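Metallo-beta-lactamase (Serratia marcescens, PDB 6K4X) hydrolyses the beta-lactam ring of antibiotics with the help of two zinc ions, as a subclass B3 metallo-beta-lactamase. Local coordinates at residues Y15-V29 against W159-F172. Sequence-based numbering, arbitrary orientation.
Sequences YGNTHYVGTGGISAV and WQSCEQGKCKDVVF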
ATOM      1  N   TYR A  15      14.291   0.600   7.598  1.00  6.47           N
ATOM      2  CA  TYR A  15      15.321  -0.427   7.681  1.00  7.33           C
ATOM      3  C   TYR A  15      16.085  -0.428   6.365  1.00  6.32           C
ATOM      4  O   TYR A  15      15.470  -0.497   5.291  1.00  6.83           O
ATOM      5  CB  TYR A  15      14.711  -1.813   7.906  1.00  7.84           C
ATOM      6  CG  TYR A  15      15.739  -2.840   8.313  1.00  8.08           C
ATOM      7  CD1 TYR A  15      16.114  -2.954   9.643  1.00 10.10           C
ATOM      8  CD2 TYR A  15      16.353  -3.662   7.385  1.00  7.96           C
ATOM      9  CE1 TYR A  15      17.090  -3.852  10.043  1.00 11.59           C
ATOM     10  CE2 TYR A  15      17.333  -4.566   7.771  1.00  8.37           C
ATOM     11  CZ  TYR A  15      17.717  -4.638   9.096  1.00  9.38           C
ATOM     12  OH  TYR A  15      18.678  -5.527   9.507  1.00 10.28           O
ATOM     13  N   GLY A  16      17.409  -0.370   6.411  1.00  6.87           N
ATOM     14  CA  GLY A  16      18.201  -0.466   5.210  1.00  6.99           C
ATOM     15  C   GLY A  16      17.785   0.587   4.199  1.00  7.36           C
ATOM     16  O   GLY A  16      17.870   1.774   4.453  1.00  7.97           O
ATOM     17  N   ASN A  17      17.400   0.146   3.004  1.00  6.79           N
ATOM     18  CA  ASN A  17      16.997   1.021   1.910  1.00  6.46           C
ATOM     19  C   ASN A  17      15.473   1.216   1.821  1.00  6.30           C
ATOM     20  O   ASN A  17      14.996   1.645   0.757  1.00  6.30           O
ATOM     21  CB  ASN A  17      17.541   0.505   0.579  1.00  7.69           C
ATOM     22  CG  ASN A  17      17.036  -0.878   0.220  1.00  7.19           C
ATOM     23  OD1 ASN A  17      16.759  -1.714   1.091  1.00  8.14           O
ATOM     24  ND2 ASN A  17      16.947  -1.170  -1.064  1.00  9.30           N
ATOM     25  N   THR A  18      14.738   0.902   2.895  1.00  5.54           N
ATOM     26  CA  THR A  18      13.310   1.149   2.962  1.00  6.07           C
ATOM     27  C   THR A  18      13.056   2.430   3.749  1.00  5.57           C
ATOM     28  O   THR A  18      13.375   2.482   4.942  1.00  6.30           O
ATOM     29  CB  THR A  18      12.581  -0.002   3.667  1.00  5.86           C
ATOM     30  OG1 THR A  18      12.688  -1.192   2.874  1.00  6.95           O
ATOM     31  CG2 THR A  18      11.122   0.289   3.899  1.00  6.22           C
ATOM     32  N   HIS A  19      12.464   3.412   3.082  1.00  5.81           N
ATOM     33  CA  HIS A  19      12.237   4.746   3.674  1.00  6.20           C
ATOM     34  C   HIS A  19      10.744   5.074   3.634  1.00  5.95           C
ATOM     35  O   HIS A  19      10.101   4.869   2.583  1.00  7.04           O
ATOM     36  CB  HIS A  19      13.007   5.831   2.911  1.00  6.42           C
ATOM     37  CG  HIS A  19      14.398   5.429   2.560  1.00  6.40           C
ATOM     38  ND1 HIS A  19      15.426   5.426   3.479  1.00  7.74           N
ATOM     39  CD2 HIS A  19      14.899   4.940   1.409  1.00  6.90           C
ATOM     40  CE1 HIS A  19      16.520   4.989   2.867  1.00  7.00           C
ATOM     41  NE2 HIS A  19      16.219   4.663   1.604  1.00  7.51           N
ATOM     42  N   TYR A  20      10.194   5.580   4.732  1.00  5.64           N
ATOM     43  CA  TYR A  20       8.861   6.113   4.739  1.00  5.44           C
ATOM     44  C   TYR A  20       8.898   7.537   4.192  1.00  5.49           C
ATOM     45  O   TYR A  20       9.626   8.375   4.715  1.00  5.84           O
ATOM     46  CB  TYR A  20       8.288   6.098   6.151  1.00  6.04           C
ATOM     47  CG  TYR A  20       6.837   6.492   6.234  1.00  5.80           C
ATOM     48  CD1 TYR A  20       6.445   7.822   6.222  1.00  5.90           C
ATOM     49  CD2 TYR A  20       5.849   5.519   6.297  1.00  6.27           C
ATOM     50  CE1 TYR A  20       5.105   8.163   6.302  1.00  5.65           C
ATOM     51  CE2 TYR A  20       4.510   5.854   6.392  1.00  5.90           C
ATOM     52  CZ  TYR A  20       4.132   7.182   6.381  1.00  5.48           C
ATOM     53  OH  TYR A  20       2.804   7.498   6.488  1.00  6.38           O
ATOM     54  N   VAL A  21       8.112   7.785   3.135  1.00  5.10           N
ATOM     55  CA  VAL A  21       8.047   9.068   2.482  1.00  5.14           C
ATOM     56  C   VAL A  21       6.601   9.547   2.329  1.00  5.71           C
ATOM     57  O   VAL A  21       6.342  10.494   1.581  1.00  6.08           O
ATOM     58  CB  VAL A  21       8.773   9.064   1.126  1.00  5.96           C
ATOM     59  CG1 VAL A  21      10.267   8.874   1.298  1.00  6.00           C
ATOM     60  CG2 VAL A  21       8.189   8.058   0.151  1.00  6.36           C
ATOM     61  N   GLY A  22       5.651   8.898   3.011  1.00  5.98           N
ATOM     62  CA  GLY A  22       4.253   9.271   2.928  1.00  5.86           C
ATOM     63  C   GLY A  22       3.892  10.485   3.769  1.00  5.80           C
ATOM     64  O   GLY A  22       4.724  11.271   4.244  1.00  6.53           O
ATOM     65  N   THR A  23       2.577  10.656   3.916  1.00  5.99           N
ATOM     66  CA  THR A  23       2.008  11.744   4.682  1.00  6.70           C
ATOM     67  C   THR A  23       1.831  11.292   6.130  1.00  6.59           C
ATOM     68  O   THR A  23       2.155  10.178   6.521  1.00  7.29           O
ATOM     69  CB  THR A  23       0.681  12.183   4.053  1.00  6.49           C
ATOM     70  OG1 THR A  23      -0.172  11.027   4.090  1.00  7.04           O
ATOM     71  CG2 THR A  23       0.845  12.710   2.646  1.00  7.19           C
ATOM     72  N   GLY A  24       1.284  12.186   6.954  1.00  7.25           N
ATOM     73  CA  GLY A  24       0.996  11.826   8.331  1.00  8.80           C
ATOM     74  C   GLY A  24      -0.024  10.712   8.434  1.00  8.69           C
ATOM     75  O   GLY A  24      -0.037   9.981   9.430  1.00 10.94           O
ATOM     76  N   GLY A  25      -0.885  10.579   7.429  1.00  7.67           N
ATOM     77  CA  GLY A  25      -2.001   9.670   7.509  1.00  8.32           C
ATOM     78  C   GLY A  25      -1.995   8.548   6.494  1.00  6.96           C
ATOM     79  O   GLY A  25      -2.812   7.634   6.632  1.00  7.82           O
ATOM     80  N   ILE A  26      -1.150   8.613   5.451  1.00  6.22           N
ATOM     81  CA  ILE A  26      -1.161   7.561   4.421  1.00  6.04           C
ATOM     82  C   ILE A  26       0.275   7.150   4.138  1.00  5.51           C
ATOM     83  O   ILE A  26       1.125   8.012   3.882  1.00  6.21           O
ATOM     84  CB  ILE A  26      -1.851   7.992   3.116  1.00  6.23           C
ATOM     85  CG1 ILE A  26      -3.314   8.394   3.334  1.00  6.89           C
ATOM     86  CG2 ILE A  26      -1.736   6.898   2.078  1.00  6.44           C
ATOM     87  CD1 ILE A  26      -4.233   7.241   3.667  1.00  7.47           C
ATOM     88  N   SER A  27       0.546   5.837   4.141  1.00  5.76           N
ATOM     89  CA  SER A  27       1.868   5.371   3.882  1.00  5.65           C
ATOM     90  C   SER A  27       2.244   5.534   2.411  1.00  5.71           C
ATOM     91  O   SER A  27       1.461   5.295   1.513  1.00  5.97           O
ATOM     92  CB  SER A  27       2.006   3.927   4.248  1.00  5.65           C
ATOM     93  OG  SER A  27       1.798   3.748   5.636  1.00  6.53           O
ATOM     94  N   ALA A  28       3.521   5.856   2.205  1.00  5.94           N
ATOM     95  CA  ALA A  28       4.193   5.691   0.939  1.00  6.00           C
ATOM     96  C   ALA A  28       5.632   5.331   1.282  1.00  6.14           C
ATOM     97  O   ALA A  28       6.176   5.811   2.282  1.00  6.61           O
ATOM     98  CB  ALA A  28       4.111   6.923   0.057  1.00  6.11           C
ATOM     99  N   VAL A  29       6.227   4.448   0.487  1.00  6.08           N
ATOM    100  CA  VAL A  29       7.554   3.966   0.778  1.00  6.53           C
ATOM    101  C   VAL A  29       8.434   4.135  -0.448  1.00  6.66           C
ATOM    102  O   VAL A  29       8.042   3.772  -1.561  1.00  6.91           O
ATOM    103  CB  VAL A  29       7.522   2.504   1.252  1.00  7.83           C
ATOM    104  CG1 VAL A  29       8.867   1.813   1.104  1.00  9.11           C
ATOM    105  CG2 VAL A  29       7.047   2.428   2.690  1.00  8.96           C
ATOM    106  N   TRP A 159       9.448  -7.349  -0.153  1.00  6.01           N
ATOM    107  CA  TRP A 159      10.833  -7.300  -0.543  1.00  6.09           C
ATOM    108  C   TRP A 159      11.710  -7.564   0.670  1.00  6.20           C
ATOM    109  O   TRP A 159      11.215  -7.755   1.779  1.00  7.49           O
ATOM    110  CB  TRP A 159      11.163  -5.960  -1.190  1.00  6.44           C
ATOM    111  CG  TRP A 159      10.979  -4.778  -0.286  1.00  6.33           C
ATOM    112  CD1 TRP A 159      11.890  -4.236   0.570  1.00  6.89           C
ATOM    113  CD2 TRP A 159       9.801  -3.964  -0.180  1.00  6.42           C
ATOM    114  NE1 TRP A 159      11.356  -3.150   1.209  1.00  6.84           N
ATOM    115  CE2 TRP A 159      10.074  -2.951   0.759  1.00  6.73           C
ATOM    116  CE3 TRP A 159       8.559  -3.975  -0.817  1.00  7.18           C
ATOM    117  CZ2 TRP A 159       9.132  -1.980   1.078  1.00  7.62           C
ATOM    118  CZ3 TRP A 159       7.626  -3.021  -0.502  1.00  7.49           C
ATOM    119  CH2 TRP A 159       7.921  -2.028   0.425  1.00  7.93           C
ATOM    120  N   GLN A 160      13.021  -7.580   0.445  1.00  6.15           N
ATOM    121  CA  GLN A 160      13.977  -7.719   1.515  1.00  6.89           C
ATOM    122  C   GLN A 160      14.869  -6.495   1.548  1.00  6.91           C
ATOM    123  O   GLN A 160      15.333  -6.066   0.498  1.00  8.53           O
ATOM    124  CB  GLN A 160      14.832  -8.965   1.324  1.00  9.69           C
ATOM    125  CG  GLN A 160      13.998 -10.233   1.335  1.00 15.31           C
ATOM    126  CD  GLN A 160      14.781 -11.465   1.705  1.00 25.82           C
ATOM    127  OE1 GLN A 160      15.988 -11.417   1.960  1.00 38.29           O
ATOM    128  NE2 GLN A 160      14.078 -12.584   1.755  1.00 28.84           N
ATOM    129  N   SER A 161      15.114  -5.958   2.745  1.00  6.51           N
ATOM    130  CA  SER A 161      16.075  -4.898   2.926  1.00  6.58           C
ATOM    131  C   SER A 161      17.118  -5.350   3.939  1.00  6.92           C
ATOM    132  O   SER A 161      16.798  -6.081   4.885  1.00  7.53           O
ATOM    133  CB  SER A 161      15.419  -3.616   3.407  1.00  6.69           C
ATOM    134  OG  SER A 161      14.678  -2.981   2.362  1.00  7.19           O
ATOM    135  N   CYS A 162      18.357  -4.880   3.763  1.00  7.30           N
ATOM    136  CA  CYS A 162      19.460  -5.393   4.534  1.00  7.83           C
ATOM    137  C   CYS A 162      20.338  -4.243   5.022  1.00  7.35           C
ATOM    138  O   CYS A 162      20.461  -3.211   4.374  1.00  8.44           O
ATOM    139  CB  CYS A 162      20.303  -6.366   3.712  1.00 10.32           C
ATOM    140  SG  CYS A 162      19.397  -7.717   2.909  1.00 12.27           S
ATOM    141  N   GLU A 163      20.992  -4.486   6.158  1.00  7.36           N
ATOM    142  CA  GLU A 163      21.994  -3.581   6.736  1.00  7.54           C
ATOM    143  C   GLU A 163      23.246  -4.406   7.054  1.00  7.24           C
ATOM    144  O   GLU A 163      23.204  -5.238   7.965  1.00  7.11           O
ATOM    145  CB  GLU A 163      21.479  -2.910   8.012  1.00  9.07           C
ATOM    146  CG  GLU A 163      20.310  -1.951   7.769  1.00  8.95           C
ATOM    147  CD  GLU A 163      19.761  -1.250   9.009  1.00 10.82           C
ATOM    148  OE1 GLU A 163      20.308  -1.445  10.119  1.00 13.27           O
ATOM    149  OE2 GLU A 163      18.772  -0.490   8.880  1.00 12.18           O
ATOM    150  N   GLN A 164      24.317  -4.230   6.280  1.00  7.28           N
ATOM    151  CA  GLN A 164      25.580  -4.955   6.490  1.00  8.12           C
ATOM    152  C   GLN A 164      25.273  -6.455   6.582  1.00  7.45           C
ATOM    153  O   GLN A 164      25.813  -7.202   7.411  1.00  7.87           O
ATOM    154  CB  GLN A 164      26.317  -4.433   7.728  1.00  8.49           C
ATOM    155  CG  GLN A 164      26.844  -3.014   7.574  1.00  9.20           C
ATOM    156  CD  GLN A 164      28.175  -2.959   6.873  1.00  8.82           C
ATOM    157  OE1 GLN A 164      29.052  -3.811   7.096  1.00 10.56           O
ATOM    158  NE2 GLN A 164      28.330  -1.965   6.018  1.00  9.86           N
ATOM    159  N   GLY A 165      24.396  -6.936   5.698  1.00  8.05           N
ATOM    160  CA  GLY A 165      24.144  -8.363   5.539  1.00  7.88           C
ATOM    161  C   GLY A 165      23.105  -8.929   6.496  1.00  7.60           C
ATOM    162  O   GLY A 165      22.834 -10.117   6.421  1.00  8.37           O
ATOM    163  N   LYS A 166      22.538  -8.107   7.384  1.00  7.66           N
ATOM    164  CA  LYS A 166      21.446  -8.529   8.258  1.00  7.53           C
ATOM    165  C   LYS A 166      20.129  -8.084   7.616  1.00  7.50           C
ATOM    166  O   LYS A 166      19.886  -6.873   7.460  1.00  7.65           O
ATOM    167  CB  LYS A 166      21.603  -7.904   9.647  1.00  8.19           C
ATOM    168  CG  LYS A 166      20.585  -8.357  10.678  1.00 10.87           C
ATOM    169  CD  LYS A 166      20.573  -9.851  10.959  1.00 12.49           C
ATOM    170  CE  LYS A 166      19.751 -10.192  12.187  1.00 15.26           C
ATOM    171  NZ  LYS A 166      20.502  -9.929  13.437  1.00 17.94           N
ATOM    172  N   CYS A 167      19.328  -9.037   7.158  1.00  7.33           N
ATOM    173  CA  CYS A 167      18.220  -8.753   6.259  1.00  7.94           C
ATOM    174  C   CYS A 167      16.881  -8.988   6.952  1.00  7.56           C
ATOM    175  O   CYS A 167      16.759  -9.859   7.837  1.00  9.51           O
ATOM    176  CB  CYS A 167      18.305  -9.646   5.035  1.00  8.92           C
ATOM    177  SG  CYS A 167      19.817  -9.373   4.086  1.00 11.21           S
ATOM    178  N   LYS A 168      15.844  -8.278   6.481  1.00  7.10           N
ATOM    179  CA  LYS A 168      14.507  -8.405   6.985  1.00  7.81           C
ATOM    180  C   LYS A 168      13.540  -8.425   5.809  1.00  6.63           C
ATOM    181  O   LYS A 168      13.720  -7.725   4.817  1.00  7.42           O
ATOM    182  CB  LYS A 168      14.134  -7.217   7.873  1.00  9.09           C
ATOM    183  CG  LYS A 168      14.984  -7.017   9.105  1.00 11.42           C
ATOM    184  CD  LYS A 168      14.760  -8.048  10.149  1.00 12.26           C
ATOM    185  CE  LYS A 168      15.625  -7.782  11.368  1.00 14.97           C
ATOM    186  NZ  LYS A 168      15.703  -8.956  12.259  1.00 18.51           N
ATOM    187  N   ASP A 169      12.471  -9.195   5.980  1.00  6.96           N
ATOM    188  CA  ASP A 169      11.389  -9.233   5.033  1.00  7.40           C
ATOM    189  C   ASP A 169      10.410  -8.107   5.342  1.00  6.98           C
ATOM    190  O   ASP A 169       9.857  -8.040   6.457  1.00  8.60           O
ATOM    191  CB  ASP A 169      10.671 -10.577   5.097  1.00 10.40           C
ATOM    192  CG  ASP A 169      11.576 -11.696   4.642  1.00 14.70           C
ATOM    193  OD1 ASP A 169      12.468 -11.451   3.784  1.00 20.39           O
ATOM    194  OD2 ASP A 169      11.463 -12.787   5.221  1.00 20.77           O
ATOM    195  N   VAL A 170      10.214  -7.242   4.356  1.00  6.70           N
ATOM    196  CA  VAL A 170       9.345  -6.080   4.469  1.00  6.59           C
ATOM    197  C   VAL A 170       8.092  -6.313   3.638  1.00  6.45           C
ATOM    198  O   VAL A 170       8.156  -6.820   2.522  1.00  7.34           O
ATOM    199  CB  VAL A 170      10.073  -4.820   3.985  1.00  6.97           C
ATOM    200  CG1 VAL A 170       9.219  -3.584   4.184  1.00  7.68           C
ATOM    201  CG2 VAL A 170      11.420  -4.663   4.661  1.00  8.05           C
ATOM    202  N   VAL A 171       6.944  -5.960   4.207  1.00  5.97           N
ATOM    203  CA  VAL A 171       5.639  -6.110   3.571  1.00  6.56           C
ATOM    204  C   VAL A 171       4.946  -4.754   3.579  1.00  6.02           C
ATOM    205  O   VAL A 171       4.776  -4.175   4.653  1.00  7.63           O
ATOM    206  CB  VAL A 171       4.781  -7.154   4.305  1.00  6.76           C
ATOM    207  CG1 VAL A 171       3.409  -7.260   3.666  1.00  7.15           C
ATOM    208  CG2 VAL A 171       5.473  -8.509   4.386  1.00  7.47           C
ATOM    209  N   PHE A 172       4.546  -4.260   2.408  1.00  5.50           N
ATOM    210  CA  PHE A 172       3.665  -3.103   2.302  1.00  5.36           C
ATOM    211  C   PHE A 172       2.267  -3.653   2.118  1.00  5.71           C
ATOM    212  O   PHE A 172       1.914  -4.171   1.060  1.00  6.19           O
ATOM    213  CB  PHE A 172       4.114  -2.173   1.176  1.00  5.61           C
ATOM    214  CG  PHE A 172       3.505  -0.796   1.229  1.00  6.10           C
ATOM    215  CD1 PHE A 172       2.149  -0.607   1.065  1.00  6.95           C
ATOM    216  CD2 PHE A 172       4.288   0.307   1.469  1.00  7.00           C
ATOM    217  CE1 PHE A 172       1.591   0.662   1.107  1.00  7.39           C
ATOM    218  CE2 PHE A 172       3.734   1.568   1.491  1.00  7.60           C
ATOM    219  CZ  PHE A 172       2.390   1.752   1.309  1.00  7.14           C
TER
HETATM  220  O   HOH W   1      16.262  -4.012  -1.370  1.00 12.49           O
HETATM  221  O   HOH W   2      18.831  -3.843   1.067  1.00 14.70           O
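The type II' turn Tyr15 to Thr18 lies against the beta hairpin 159-172, Gly16 and Cys162 coming within 5.1 Å at their CA atoms, where the two sheets of the metallo-beta-lactamase alpha-beta/beta-alpha sandwich face each other. The Tyr15 side chain, with chi1 -167°, reaches across the hairpin, its ring edge beside Ser161 O and its hydroxyl end at Lys166. The ring is clamped: the Glu163 carboxylate stacks on one face, the planes only 6° apart, while Lys168 CG packs on the opposite face as a CH-pi contact, 3.7 Å from the ring centroid. Glu163, extended beyond CG, reaches the turn itself, where OE2 accepts from Gly16 N (2.8 Å) through its anti lone pair; Asn233 ND2 is a second donor to that oxygen. Next to the turn, a polar chain links the sheets. Trp159 NE1 gives its hydrogen, almost in the indole plane, to Thr18 OG1; Thr18 OG1 donates to Ser161 OG at 2.7 Å, and Ser161 OG in turn to Asn17 OD1, also at 2.7 Å. The order of donors thus runs one way through two buried hydroxyls, each giving and receiving one bond. Two waters widen the link, one joining Asn17 ND2 to Gln160 O, the other Asn17 OD1 to Cys162 N. Farther in, the contact turns apolar: Val29 splits its methyls, CG1 going to Trp159 CZ2 and CG2 to the edge of Phe172 at CE2 (3.6 Å), with Ser27 CB near CZ of the same ring. This end approaches the active site, the Phe172 side chain lying about 6 Å from that of the zinc ligand His77. At the hairpin tip, next to the Cys162-Cys167 disulfide, Lys166 O accepts from Glu163 N on one face of its carbonyl plane and from Tyr15 OH, at 2.7 Å, on the other.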